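PDB 4ART: structural protein ORF273 from Acidianus two-tailed virus, which is of unknown biochemical function but is probably a component of the virion, a heat- and acid-stable protein with a new fold. Local coordinates for residues 118-123 with 169-174; 176-181 with 191-196; 202-207 with 241-246. All blocks are in the same frame, centred on the assembly; numbering follows the deposited sequence.

Overall arrangement
The three contacts follow one another along the chain, each closing before the next opens, and no known active site or ligand pocket relates them. Interactions 1 and 2, their centres about 9 Å apart, share helix 171-179: its start meets helix 113-123 and its end meets helix 188-201. Direct packing confirms the link, with Leu121 CD1 3.7 Å from Phe191 CD2 and Ile174 CG2 4.0 Å from Ile194 CG2. Interaction 3 lies about 15 Å, centre to centre, from interaction 1, and Gln202 joins them through probable hydrogen bonds to Leu169 O and Arg170 NH1. Interactions 2 and 3 do not touch, their nearest atoms being about 5 Å apart.

Interaction 1 of 3, residues 118-123 with 169-174; sequences KFYLEK and LRIPQI
Tyr120 carries its side of the contact alone, lying across Ile171 and Pro172 at the start of helix 171-179. The tight part is apolar: Ile171 CG2 comes within 3.5 Å of Tyr120 CD2, and on the other half of the ring Pro172 CG lies 3.6 Å from Tyr120 CE1. Both methyl and methylene approach the ring obliquely, while Pro172 N lies over one face, offset toward the rim. With chi1 of 170°, the ring swings away from the backbone N of Tyr120, while Ile171, at chi1 -73°, sends CG1 to the N side and leaves CG2 to meet the tyrosine. Helix 113-123 thus packs against the first turn of a helix whose N-cap, Arg170, also closes the preceding helix in a Schellman motif. Ile171 is buried further by Ile116, Leu117 and Val198, so the three helices meet on this side. Toward the hydroxyl, both Tyr120 and Pro172 are partly exposed and the contact becomes polar. Tyr120 OH still touches Pro172 CB at 3.3 Å, but is also hydrogen-bonded to a water 2.7 Å from OH, lying in the ring plane at its edge. That water donates to Pro172 O at 2.9 Å, bridging residues 118-123 and 169-174, between which no direct hydrogen bond forms.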
ATOM      1  N   LYS A 118       0.931 -16.017  -6.997  1.00 28.59           N
ATOM      2  CA  LYS A 118       0.055 -17.046  -6.422  1.00 30.31           C
ATOM      3  C   LYS A 118      -0.892 -17.580  -7.510  1.00 36.67           C
ATOM      4  O   LYS A 118      -0.984 -18.789  -7.710  1.00 38.21           O
ATOM      5  CB  LYS A 118      -0.751 -16.470  -5.239  1.00 32.83           C
ATOM      6  CG  LYS A 118      -1.854 -17.385  -4.702  1.00 43.15           C
ATOM      7  CD  LYS A 118      -2.558 -16.792  -3.483  1.00 55.44           C
ATOM      8  CE  LYS A 118      -3.657 -15.826  -3.788  1.00 77.05           C
ATOM      9  NZ  LYS A 118      -4.088 -15.102  -2.562  1.00 91.87           N
ATOM     10  N   PHE A 119      -1.572 -16.674  -8.206  1.00 34.13           N
ATOM     11  CA  PHE A 119      -2.510 -16.991  -9.281  1.00 34.90           C
ATOM     12  C   PHE A 119      -1.822 -17.764 -10.423  1.00 37.23           C
ATOM     13  O   PHE A 119      -2.373 -18.764 -10.856  1.00 37.73           O
ATOM     14  CB  PHE A 119      -3.221 -15.715  -9.785  1.00 36.47           C
ATOM     15  CG  PHE A 119      -4.053 -14.939  -8.755  1.00 38.94           C
ATOM     16  CD1 PHE A 119      -4.571 -15.569  -7.632  1.00 43.27           C
ATOM     17  CD2 PHE A 119      -4.373 -13.592  -8.953  1.00 41.75           C
ATOM     18  CE1 PHE A 119      -5.381 -14.859  -6.711  1.00 45.39           C
ATOM     19  CE2 PHE A 119      -5.180 -12.889  -8.021  1.00 44.91           C
ATOM     20  CZ  PHE A 119      -5.669 -13.527  -6.913  1.00 44.09           C
ATOM     21  N   TYR A 120      -0.602 -17.359 -10.852  1.00 31.54           N
ATOM     22  CA  TYR A 120       0.138 -18.073 -11.913  1.00 32.05           C
ATOM     23  C   TYR A 120       0.523 -19.464 -11.448  1.00 36.02           C
ATOM     24  O   TYR A 120       0.274 -20.430 -12.173  1.00 37.20           O
ATOM     25  CB  TYR A 120       1.400 -17.307 -12.403  1.00 33.54           C
ATOM     26  CG  TYR A 120       2.280 -18.164 -13.308  1.00 35.45           C
ATOM     27  CD1 TYR A 120       2.023 -18.263 -14.674  1.00 37.19           C
ATOM     28  CD2 TYR A 120       3.324 -18.932 -12.783  1.00 36.70           C
ATOM     29  CE1 TYR A 120       2.770 -19.114 -15.494  1.00 39.82           C
ATOM     30  CE2 TYR A 120       4.102 -19.760 -13.598  1.00 38.77           C
ATOM     31  CZ  TYR A 120       3.820 -19.850 -14.953  1.00 47.02           C
ATOM     32  OH  TYR A 120       4.575 -20.689 -15.744  1.00 50.63           O
ATOM     33  N   LEU A 121       1.161 -19.575 -10.250  1.00 31.03           N
ATOM     34  CA  LEU A 121       1.586 -20.860  -9.706  1.00 31.66           C
ATOM     35  C   LEU A 121       0.458 -21.879  -9.662  1.00 38.34           C
ATOM     36  O   LEU A 121       0.625 -22.998 -10.136  1.00 37.98           O
ATOM     37  CB  LEU A 121       2.232 -20.704  -8.329  1.00 31.24           C
ATOM     38  CG  LEU A 121       3.640 -20.087  -8.283  1.00 34.49           C
ATOM     39  CD1 LEU A 121       4.009 -19.740  -6.875  1.00 31.60           C
ATOM     40  CD2 LEU A 121       4.703 -21.000  -8.893  1.00 38.26           C
ATOM     41  N   GLU A 122      -0.700 -21.473  -9.145  1.00 37.65           N
ATOM     42  CA  GLU A 122      -1.879 -22.336  -9.012  1.00 39.09           C
ATOM     43  C   GLU A 122      -2.518 -22.712 -10.331  1.00 46.42           C
ATOM     44  O   GLU A 122      -3.003 -23.841 -10.476  1.00 48.24           O
ATOM     45  CB  GLU A 122      -2.897 -21.715  -8.066  1.00 39.63           C
ATOM     46  CG  GLU A 122      -2.362 -21.765  -6.663  1.00 47.01           C
ATOM     47  CD  GLU A 122      -3.093 -21.046  -5.551  1.00 60.14           C
ATOM     48  OE1 GLU A 122      -4.130 -20.384  -5.793  1.00 51.17           O
ATOM     49  OE2 GLU A 122      -2.644 -21.210  -4.399  1.00 46.36           O
ATOM     50  N   LYS A 123      -2.508 -21.781 -11.288  1.00 43.15           N
ATOM     51  CA  LYS A 123      -3.048 -22.005 -12.628  1.00 44.51           C
ATOM     52  C   LYS A 123      -2.145 -22.991 -13.365  1.00 50.05           C
ATOM     53  O   LYS A 123      -2.655 -23.783 -14.131  1.00 51.06           O
ATOM     54  CB  LYS A 123      -3.211 -20.678 -13.410  1.00 44.99           C
ATOM     55  CG  LYS A 123      -4.305 -20.719 -14.451  1.00 63.89           C
ATOM     56  CD  LYS A 123      -4.372 -19.473 -15.315  1.00 66.28           C
ATOM     57  CE  LYS A 123      -5.437 -19.656 -16.362  1.00 62.32           C
ATOM     58  NZ  LYS A 123      -5.759 -18.395 -17.079  1.00 78.66           N
ATOM     59  N   LEU A 169       5.953 -10.090 -16.514  1.00 30.08           N
ATOM     60  CA  LEU A 169       6.694 -10.019 -15.262  1.00 28.00           C
ATOM     61  C   LEU A 169       7.799 -11.064 -15.234  1.00 34.85           C
ATOM     62  O   LEU A 169       8.566 -11.119 -14.266  1.00 36.89           O
ATOM     63  CB  LEU A 169       5.739 -10.197 -14.050  1.00 27.24           C
ATOM     64  CG  LEU A 169       4.916  -8.971 -13.672  1.00 30.42           C
ATOM     65  CD1 LEU A 169       3.779  -9.347 -12.710  1.00 27.00           C
ATOM     66  CD2 LEU A 169       5.830  -7.856 -13.094  1.00 29.92           C
ATOM     67  N   ARG A 170       7.875 -11.908 -16.283  1.00 33.94           N
ATOM     68  CA  ARG A 170       8.838 -13.004 -16.498  1.00 35.06           C
ATOM     69  C   ARG A 170       8.663 -14.103 -15.455  1.00 35.58           C
ATOM     70  O   ARG A 170       9.558 -14.940 -15.270  1.00 34.73           O
ATOM     71  CB  ARG A 170      10.307 -12.524 -16.579  1.00 36.00           C
ATOM     72  CG  ARG A 170      10.623 -11.554 -17.732  1.00 49.42           C
ATOM     73  CD  ARG A 170      12.100 -11.188 -17.784  1.00 59.81           C
ATOM     74  NE  ARG A 170      12.959 -12.344 -18.081  1.00 74.86           N
ATOM     75  CZ  ARG A 170      13.709 -12.990 -17.187  1.00 96.77           C
ATOM     76  NH1 ARG A 170      13.726 -12.601 -15.914  1.00 82.33           N
ATOM     77  NH2 ARG A 170      14.445 -14.029 -17.559  1.00 87.61           N
ATOM     78  N   ILE A 171       7.485 -14.129 -14.814  1.00 30.62           N
ATOM     79  CA  ILE A 171       7.157 -15.134 -13.813  1.00 30.38           C
ATOM     80  C   ILE A 171       7.359 -16.571 -14.333  1.00 35.80           C
ATOM     81  O   ILE A 171       7.995 -17.335 -13.610  1.00 34.82           O
ATOM     82  CB  ILE A 171       5.808 -14.864 -13.097  1.00 31.47           C
ATOM     83  CG1 ILE A 171       5.942 -13.679 -12.125  1.00 29.50           C
ATOM     84  CG2 ILE A 171       5.311 -16.103 -12.358  1.00 31.51           C
ATOM     85  CD1 ILE A 171       4.645 -13.053 -11.641  1.00 23.97           C
ATOM     86  N   PRO A 172       6.896 -16.980 -15.551  1.00 32.78           N
ATOM     87  CA  PRO A 172       7.097 -18.378 -15.983  1.00 33.94           C
ATOM     88  C   PRO A 172       8.549 -18.829 -16.047  1.00 40.38           C
ATOM     89  O   PRO A 172       8.847 -19.943 -15.602  1.00 41.04           O
ATOM     90  CB  PRO A 172       6.427 -18.418 -17.361  1.00 35.43           C
ATOM     91  CG  PRO A 172       5.403 -17.339 -17.292  1.00 38.38           C
ATOM     92  CD  PRO A 172       6.106 -16.249 -16.554  1.00 33.14           C
ATOM     93  N   GLN A 173       9.448 -17.959 -16.585  1.00 37.98           N
ATOM     94  CA  GLN A 173      10.898 -18.211 -16.701  1.00 38.62           C
ATOM     95  C   GLN A 173      11.550 -18.347 -15.328  1.00 41.37           C
ATOM     96  O   GLN A 173      12.393 -19.222 -15.152  1.00 42.56           O
ATOM     97  CB  GLN A 173      11.607 -17.082 -17.473  1.00 39.01           C
ATOM     98  CG  GLN A 173      11.105 -16.880 -18.879  1.00 41.45           C
ATOM     99  CD  GLN A 173      10.091 -15.772 -18.997  1.00 51.51           C
ATOM    100  OE1 GLN A 173       9.058 -15.748 -18.310  1.00 41.75           O
ATOM    101  NE2 GLN A 173      10.296 -14.908 -19.997  1.00 47.93           N
ATOM    102  N   ILE A 174      11.187 -17.464 -14.370  1.00 36.96           N
ATOM    103  CA  ILE A 174      11.743 -17.484 -12.994  1.00 37.52           C
ATOM    104  C   ILE A 174      11.285 -18.731 -12.216  1.00 39.72           C
ATOM    105  O   ILE A 174      12.103 -19.329 -11.512  1.00 39.13           O
ATOM    106  CB  ILE A 174      11.526 -16.135 -12.230  1.00 39.38           C
ATOM    107  CG1 ILE A 174      12.133 -14.939 -13.031  1.00 38.71           C
ATOM    108  CG2 ILE A 174      12.095 -16.199 -10.809  1.00 40.85           C
ATOM    109  CD1 ILE A 174      11.674 -13.473 -12.606  1.00 32.65           C
TER
HETATM  110  O   HOH W   1       6.869 -22.037 -15.252  1.00 41.58           O

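Interaction 2 of 3, residues 176-181 with 191-196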
ATOM      1  N   GLU A 176      10.317 -21.573 -13.689  1.00 43.81           N
ATOM      2  CA  GLU A 176      10.985 -22.697 -14.364  1.00 45.55           C
ATOM      3  C   GLU A 176      12.425 -22.860 -13.892  1.00 51.42           C
ATOM      4  O   GLU A 176      12.822 -23.970 -13.541  1.00 52.91           O
ATOM      5  CB  GLU A 176      10.916 -22.562 -15.888  1.00 47.15           C
ATOM      6  CG  GLU A 176      11.020 -23.895 -16.607  1.00 63.49           C
ATOM      7  CD  GLU A 176      10.593 -23.882 -18.064  1.00 92.39           C
ATOM      8  OE1 GLU A 176       9.655 -23.125 -18.407  1.00 92.92           O
ATOM      9  OE2 GLU A 176      11.146 -24.690 -18.846  1.00 85.72           O
ATOM     10  N   GLN A 177      13.180 -21.752 -13.822  1.00 47.51           N
ATOM     11  CA  GLN A 177      14.561 -21.752 -13.362  1.00 49.00           C
ATOM     12  C   GLN A 177      14.681 -22.234 -11.906  1.00 51.96           C
ATOM     13  O   GLN A 177      15.567 -23.019 -11.584  1.00 52.89           O
ATOM     14  CB  GLN A 177      15.156 -20.338 -13.512  1.00 50.56           C
ATOM     15  CG  GLN A 177      16.680 -20.277 -13.370  1.00 77.05           C
ATOM     16  CD  GLN A 177      17.409 -20.900 -14.552  1.00101.97           C
ATOM     17  OE1 GLN A 177      16.875 -21.025 -15.670  1.00 99.70           O
ATOM     18  NE2 GLN A 177      18.647 -21.312 -14.324  1.00 93.10           N
ATOM     19  N   LYS A 178      13.760 -21.800 -11.038  1.00 47.35           N
ATOM     20  CA  LYS A 178      13.777 -22.144  -9.615  1.00 46.78           C
ATOM     21  C   LYS A 178      13.096 -23.471  -9.233  1.00 52.87           C
ATOM     22  O   LYS A 178      13.606 -24.175  -8.368  1.00 54.13           O
ATOM     23  CB  LYS A 178      13.235 -20.974  -8.772  1.00 47.21           C
ATOM     24  CG  LYS A 178      13.754 -20.942  -7.324  1.00 71.25           C
ATOM     25  CD  LYS A 178      15.101 -20.217  -7.185  1.00 80.12           C
ATOM     26  CE  LYS A 178      15.476 -20.013  -5.737  1.00 87.41           C
ATOM     27  NZ  LYS A 178      16.432 -18.883  -5.582  1.00 92.39           N
ATOM     28  N   LEU A 179      11.958 -23.808  -9.853  1.00 50.01           N
ATOM     29  CA  LEU A 179      11.187 -25.006  -9.475  1.00 50.34           C
ATOM     30  C   LEU A 179      11.173 -26.141 -10.467  1.00 52.67           C
ATOM     31  O   LEU A 179      10.860 -27.261 -10.090  1.00 52.26           O
ATOM     32  CB  LEU A 179       9.717 -24.628  -9.166  1.00 49.56           C
ATOM     33  CG  LEU A 179       9.449 -23.477  -8.208  1.00 52.85           C
ATOM     34  CD1 LEU A 179       7.956 -23.164  -8.169  1.00 51.88           C
ATOM     35  CD2 LEU A 179       9.941 -23.791  -6.818  1.00 56.37           C
ATOM     36  N   GLY A 180      11.396 -25.834 -11.730  1.00 49.41           N
ATOM     37  CA  GLY A 180      11.286 -26.817 -12.795  1.00 50.74           C
ATOM     38  C   GLY A 180       9.924 -26.755 -13.458  1.00 55.12           C
ATOM     39  O   GLY A 180       9.134 -25.851 -13.175  1.00 52.16           O
ATOM     40  N   ASN A 181       9.695 -27.616 -14.452  1.00 56.45           N
ATOM     41  CA  ASN A 181       8.431 -27.588 -15.187  1.00 57.86           C
ATOM     42  C   ASN A 181       7.336 -28.447 -14.552  1.00 64.17           C
ATOM     43  O   ASN A 181       6.154 -28.155 -14.731  1.00 65.45           O
ATOM     44  CB  ASN A 181       8.631 -27.878 -16.694  1.00 61.38           C
ATOM     45  CG  ASN A 181       8.084 -26.810 -17.637  1.00 92.28           C
ATOM     46  OD1 ASN A 181       7.952 -25.621 -17.294  1.00 81.91           O
ATOM     47  ND2 ASN A 181       7.771 -27.210 -18.872  1.00 87.46           N
ATOM     48  N   PHE A 191       8.178 -19.808  -2.330  1.00 31.96           N
ATOM     49  CA  PHE A 191       7.319 -18.752  -2.836  1.00 29.14           C
ATOM     50  C   PHE A 191       8.035 -17.408  -2.639  1.00 29.55           C
ATOM     51  O   PHE A 191       8.125 -16.620  -3.577  1.00 27.93           O
ATOM     52  CB  PHE A 191       5.963 -18.765  -2.109  1.00 30.99           C
ATOM     53  CG  PHE A 191       5.006 -17.718  -2.597  1.00 31.36           C
ATOM     54  CD1 PHE A 191       5.026 -16.430  -2.066  1.00 30.95           C
ATOM     55  CD2 PHE A 191       4.077 -18.022  -3.561  1.00 34.28           C
ATOM     56  CE1 PHE A 191       4.167 -15.462  -2.526  1.00 32.53           C
ATOM     57  CE2 PHE A 191       3.214 -17.053  -4.015  1.00 33.72           C
ATOM     58  CZ  PHE A 191       3.274 -15.777  -3.495  1.00 31.28           C
ATOM     59  N   ASN A 192       8.559 -17.166  -1.418  1.00 27.72           N
ATOM     60  CA  ASN A 192       9.279 -15.944  -1.058  1.00 26.85           C
ATOM     61  C   ASN A 192      10.518 -15.692  -1.908  1.00 34.01           C
ATOM     62  O   ASN A 192      10.738 -14.550  -2.325  1.00 34.67           O
ATOM     63  CB  ASN A 192       9.577 -15.909   0.450  1.00 19.48           C
ATOM     64  CG  ASN A 192       8.336 -15.770   1.304  1.00 32.53           C
ATOM     65  OD1 ASN A 192       7.294 -15.242   0.875  1.00 31.25           O
ATOM     66  ND2 ASN A 192       8.425 -16.245   2.534  1.00 29.41           N
ATOM     67  N   ASP A 193      11.317 -16.751  -2.161  1.00 32.55           N
ATOM     68  CA  ASP A 193      12.529 -16.695  -2.991  1.00 33.16           C
ATOM     69  C   ASP A 193      12.184 -16.256  -4.392  1.00 36.52           C
ATOM     70  O   ASP A 193      12.880 -15.394  -4.934  1.00 37.17           O
ATOM     71  CB  ASP A 193      13.275 -18.054  -3.040  1.00 36.01           C
ATOM     72  CG  ASP A 193      13.920 -18.470  -1.736  1.00 46.87           C
ATOM     73  OD1 ASP A 193      14.305 -17.571  -0.953  1.00 47.31           O
ATOM     74  OD2 ASP A 193      14.067 -19.697  -1.511  1.00 54.84           O
ATOM     75  N   ILE A 194      11.089 -16.806  -4.969  1.00 33.40           N
ATOM     76  CA  ILE A 194      10.634 -16.426  -6.306  1.00 33.13           C
ATOM     77  C   ILE A 194      10.148 -14.975  -6.301  1.00 34.62           C
ATOM     78  O   ILE A 194      10.562 -14.188  -7.151  1.00 33.80           O
ATOM     79  CB  ILE A 194       9.588 -17.411  -6.908  1.00 36.98           C
ATOM     80  CG1 ILE A 194      10.194 -18.817  -7.055  1.00 38.82           C
ATOM     81  CG2 ILE A 194       9.020 -16.904  -8.277  1.00 34.04           C
ATOM     82  CD1 ILE A 194       9.141 -19.878  -7.132  1.00 47.74           C
ATOM     83  N   GLU A 195       9.301 -14.629  -5.326  1.00 30.94           N
ATOM     84  CA  GLU A 195       8.755 -13.287  -5.171  1.00 29.98           C
ATOM     85  C   GLU A 195       9.863 -12.202  -5.135  1.00 32.66           C
ATOM     86  O   GLU A 195       9.752 -11.172  -5.815  1.00 31.11           O
ATOM     87  CB  GLU A 195       7.853 -13.246  -3.915  1.00 31.59           C
ATOM     88  CG  GLU A 195       7.266 -11.874  -3.719  1.00 41.77           C
ATOM     89  CD  GLU A 195       5.838 -11.782  -3.259  1.00 45.29           C
ATOM     90  OE1 GLU A 195       5.524 -12.275  -2.160  1.00 42.43           O
ATOM     91  OE2 GLU A 195       5.146 -10.922  -3.836  1.00 39.12           O
ATOM     92  N   ARG A 196      10.929 -12.448  -4.363  1.00 30.26           N
ATOM     93  CA  ARG A 196      12.075 -11.545  -4.224  1.00 30.11           C
ATOM     94  C   ARG A 196      12.753 -11.256  -5.585  1.00 31.51           C
ATOM     95  O   ARG A 196      13.064 -10.096  -5.884  1.00 28.94           O
ATOM     96  CB  ARG A 196      13.077 -12.137  -3.205  1.00 31.93           C
ATOM     97  CG  ARG A 196      14.292 -11.259  -2.923  1.00 50.85           C
ATOM     98  CD  ARG A 196      15.425 -12.047  -2.281  1.00 64.60           C
ATOM     99  NE  ARG A 196      16.291 -12.646  -3.306  1.00 86.01           N
ATOM    100  CZ  ARG A 196      16.296 -13.933  -3.657  1.00 94.97           C
ATOM    101  NH1 ARG A 196      15.514 -14.802  -3.029  1.00 77.42           N
ATOM    102  NH2 ARG A 196      17.104 -14.363  -4.619  1.00 72.78           N
TER
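Lys178 reaches Asp193 and Ile194 through a bent chain: CG stands opposite the backbone N (chi1 -154°), then chi2 of 86° turns the rest toward the second helix. Leu179, at chi1 -50°, instead places CG on the side of its backbone N, from where CD1 meets Ile194. The apolar centre is the pair Leu179 CD1 and Ile194 CD1, 3.6 Å apart, the two side chains crossing at about a right angle. Beside it, the methylenes of Lys178 run past Ile194 in the opposite sense, CB of Lys178 lying 4.1 Å from CG1 of Ile194. Two successive helices thus pack side chain to side chain: helix 171-179 gives way at Gly180, the first residue outside it, with positive phi, and a link including the short strand 185-186 leads to helix 188-201. On its solvent side the contact passes to charged groups. Lys178 CE is 4.0 Å from Asp193 CB, yet Lys178 NZ stays 4.8 Å from Asp193 OD2 and 4.7 Å from Arg196 NH2, so any attraction to the carboxylate is probably weak and partly offset. Asp193 OD1 has a long salt bridge to Arg196 NH1 at 3.7 Å. Phe191, whose CB points away from residues 176-181, meets Phe228 of the second subunit with its ring.

Interaction 3 of 3, residues 202-207 with 241-246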
ATOM      1  N   GLN A 202      15.275  -8.548 -10.654  1.00 32.09           N
ATOM      2  CA  GLN A 202      15.353  -8.402 -12.110  1.00 31.95           C
ATOM      3  C   GLN A 202      15.044  -6.982 -12.603  1.00 37.60           C
ATOM      4  O   GLN A 202      14.035  -6.414 -12.170  1.00 35.17           O
ATOM      5  CB  GLN A 202      14.427  -9.414 -12.819  1.00 32.37           C
ATOM      6  CG  GLN A 202      12.934  -9.108 -12.600  1.00 32.88           C
ATOM      7  CD  GLN A 202      11.954  -9.896 -13.411  1.00 39.94           C
ATOM      8  OE1 GLN A 202      12.277 -10.485 -14.442  1.00 37.63           O
ATOM      9  NE2 GLN A 202      10.697  -9.822 -13.003  1.00 28.39           N
ATOM     10  N   PRO A 203      15.830  -6.401 -13.546  1.00 36.34           N
ATOM     11  CA  PRO A 203      15.378  -5.134 -14.138  1.00 36.56           C
ATOM     12  C   PRO A 203      14.235  -5.491 -15.096  1.00 41.08           C
ATOM     13  O   PRO A 203      14.407  -6.247 -16.056  1.00 44.59           O
ATOM     14  CB  PRO A 203      16.612  -4.581 -14.856  1.00 39.53           C
ATOM     15  CG  PRO A 203      17.517  -5.763 -15.086  1.00 44.23           C
ATOM     16  CD  PRO A 203      17.042  -6.931 -14.220  1.00 39.53           C
ATOM     17  N   ILE A 204      13.060  -5.004 -14.786  1.00 34.37           N
ATOM     18  CA  ILE A 204      11.892  -5.314 -15.576  1.00 32.31           C
ATOM     19  C   ILE A 204      11.423  -4.149 -16.459  1.00 36.86           C
ATOM     20  O   ILE A 204      10.964  -4.410 -17.562  1.00 36.89           O
ATOM     21  CB  ILE A 204      10.772  -5.985 -14.701  1.00 33.91           C
ATOM     22  CG1 ILE A 204       9.708  -6.705 -15.544  1.00 33.18           C
ATOM     23  CG2 ILE A 204      10.127  -4.998 -13.679  1.00 33.42           C
ATOM     24  CD1 ILE A 204      10.128  -8.073 -16.085  1.00 42.36           C
ATOM     25  N   LEU A 205      11.541  -2.879 -16.007  1.00 32.77           N
ATOM     26  CA  LEU A 205      11.031  -1.724 -16.776  1.00 32.23           C
ATOM     27  C   LEU A 205      12.030  -0.597 -16.801  1.00 37.74           C
ATOM     28  O   LEU A 205      12.360  -0.069 -15.741  1.00 37.09           O
ATOM     29  CB  LEU A 205       9.682  -1.233 -16.172  1.00 31.04           C
ATOM     30  CG  LEU A 205       8.453  -2.130 -16.408  1.00 34.55           C
ATOM     31  CD1 LEU A 205       7.341  -1.804 -15.438  1.00 34.00           C
ATOM     32  CD2 LEU A 205       7.981  -2.093 -17.882  1.00 33.42           C
ATOM     33  N   ALA A 206      12.512  -0.223 -18.003  1.00 34.04           N
ATOM     34  CA  ALA A 206      13.522   0.812 -18.244  1.00 34.19           C
ATOM     35  C   ALA A 206      14.762   0.691 -17.300  1.00 37.16           C
ATOM     36  O   ALA A 206      15.295   1.690 -16.820  1.00 36.45           O
ATOM     37  CB  ALA A 206      12.890   2.194 -18.178  1.00 34.71           C
ATOM     38  N   GLY A 207      15.180  -0.554 -17.045  1.00 32.71           N
ATOM     39  CA  GLY A 207      16.332  -0.864 -16.209  1.00 32.68           C
ATOM     40  C   GLY A 207      16.071  -0.925 -14.717  1.00 32.79           C
ATOM     41  O   GLY A 207      16.994  -1.165 -13.935  1.00 33.25           O
ATOM     42  N   GLN A 241       4.405  -0.296 -23.636  1.00 39.55           N
ATOM     43  CA  GLN A 241       4.893  -1.145 -24.719  1.00 40.42           C
ATOM     44  C   GLN A 241       4.959  -2.635 -24.353  1.00 46.65           C
ATOM     45  O   GLN A 241       4.416  -3.470 -25.078  1.00 48.96           O
ATOM     46  CB  GLN A 241       6.292  -0.689 -25.194  1.00 42.37           C
ATOM     47  CG  GLN A 241       6.355   0.694 -25.822  1.00 58.57           C
ATOM     48  CD  GLN A 241       5.608   0.790 -27.121  1.00 70.18           C
ATOM     49  OE1 GLN A 241       6.009   0.207 -28.143  1.00 69.38           O
ATOM     50  NE2 GLN A 241       4.514   1.552 -27.106  1.00 42.76           N
ATOM     51  N   LEU A 242       5.634  -2.960 -23.239  1.00 42.41           N
ATOM     52  CA  LEU A 242       5.934  -4.318 -22.808  1.00 42.01           C
ATOM     53  C   LEU A 242       4.854  -5.088 -22.070  1.00 43.35           C
ATOM     54  O   LEU A 242       4.804  -6.312 -22.156  1.00 44.08           O
ATOM     55  CB  LEU A 242       7.258  -4.317 -22.000  1.00 42.66           C
ATOM     56  CG  LEU A 242       8.489  -3.696 -22.692  1.00 49.92           C
ATOM     57  CD1 LEU A 242       9.718  -3.783 -21.796  1.00 51.77           C
ATOM     58  CD2 LEU A 242       8.782  -4.371 -24.021  1.00 53.13           C
ATOM     59  N   PHE A 243       4.069  -4.400 -21.276  1.00 36.88           N
ATOM     60  CA  PHE A 243       3.063  -5.033 -20.437  1.00 34.58           C
ATOM     61  C   PHE A 243       1.720  -5.085 -21.169  1.00 39.12           C
ATOM     62  O   PHE A 243       1.472  -4.254 -22.035  1.00 38.14           O
ATOM     63  CB  PHE A 243       2.968  -4.272 -19.104  1.00 34.24           C
ATOM     64  CG  PHE A 243       3.906  -4.791 -18.040  1.00 34.65           C
ATOM     65  CD1 PHE A 243       5.284  -4.782 -18.238  1.00 36.64           C
ATOM     66  CD2 PHE A 243       3.413  -5.341 -16.870  1.00 35.22           C
ATOM     67  CE1 PHE A 243       6.156  -5.293 -17.262  1.00 39.29           C
ATOM     68  CE2 PHE A 243       4.282  -5.849 -15.895  1.00 35.42           C
ATOM     69  CZ  PHE A 243       5.644  -5.828 -16.104  1.00 35.63           C
ATOM     70  N   PRO A 244       0.851  -6.068 -20.865  1.00 34.72           N
ATOM     71  CA  PRO A 244      -0.464  -6.089 -21.526  1.00 33.81           C
ATOM     72  C   PRO A 244      -1.364  -4.912 -21.079  1.00 36.04           C
ATOM     73  O   PRO A 244      -1.443  -4.578 -19.899  1.00 37.46           O
ATOM     74  CB  PRO A 244      -1.045  -7.440 -21.079  1.00 35.11           C
ATOM     75  CG  PRO A 244      -0.422  -7.676 -19.719  1.00 38.61           C
ATOM     76  CD  PRO A 244       0.980  -7.154 -19.859  1.00 34.67           C
ATOM     77  N   THR A 245      -2.013  -4.273 -22.031  1.00 30.43           N
ATOM     78  CA  THR A 245      -2.917  -3.171 -21.765  1.00 29.69           C
ATOM     79  C   THR A 245      -4.174  -3.754 -21.054  1.00 33.86           C
ATOM     80  O   THR A 245      -4.778  -4.704 -21.594  1.00 31.40           O
ATOM     81  CB  THR A 245      -3.318  -2.464 -23.114  1.00 30.74           C
ATOM     82  OG1 THR A 245      -2.149  -2.130 -23.845  1.00 30.09           O
ATOM     83  CG2 THR A 245      -4.071  -1.192 -22.877  1.00 26.47           C
ATOM     84  N   PRO A 246      -4.591  -3.212 -19.882  1.00 31.56           N
ATOM     85  CA  PRO A 246      -5.847  -3.686 -19.278  1.00 31.70           C
ATOM     86  C   PRO A 246      -7.075  -3.217 -20.075  1.00 33.43           C
ATOM     87  O   PRO A 246      -7.025  -2.183 -20.721  1.00 33.93           O
ATOM     88  CB  PRO A 246      -5.863  -3.008 -17.895  1.00 32.84           C
ATOM     89  CG  PRO A 246      -5.132  -1.775 -18.081  1.00 36.49           C
ATOM     90  CD  PRO A 246      -4.044  -2.067 -19.125  1.00 32.40           C
TER
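The Phe243 ring is approached by two aliphatic side chains from different directions. At its edge, near the ring plane, lies Ile204 CG1, 4.2 Å from Phe243 CE1, and the two side chains cross at about a right angle. Leu205 comes in obliquely, with CD2 3.7 Å from Phe243 CE1 and 3.8 Å from Phe243 CD1, so that one methyl sits by the CD1-CE1 bond. Another aromatic, Tyr239, meets Phe243 with its plane inclined by about 35°, and Leu165, Ala168 and Leu169 add further cover. A chi1 of -163° takes CG1 of Ile204 to the far side from its backbone N and out to the ring. Ile204 and Leu205 both face Tyr208, a geometry that fits a classic beta bulge and is consistent with two consecutive side chains reaching the same ring; it lies within the loop that joins helix 188-201 to helix 210-221. Across from it, Phe243 is the first residue to leave helical geometry after helix 229-242, and the contact therefore ties that helix end to the loop. Leu242 adds a looser, exposed margin, its CD1 4.5 Å from Ile204 O. No hydrogen bond or salt bridge crosses between the segments. The contact therefore probably rests on apolar burial, and no ionisable group takes part, so protonation should leave it little changed.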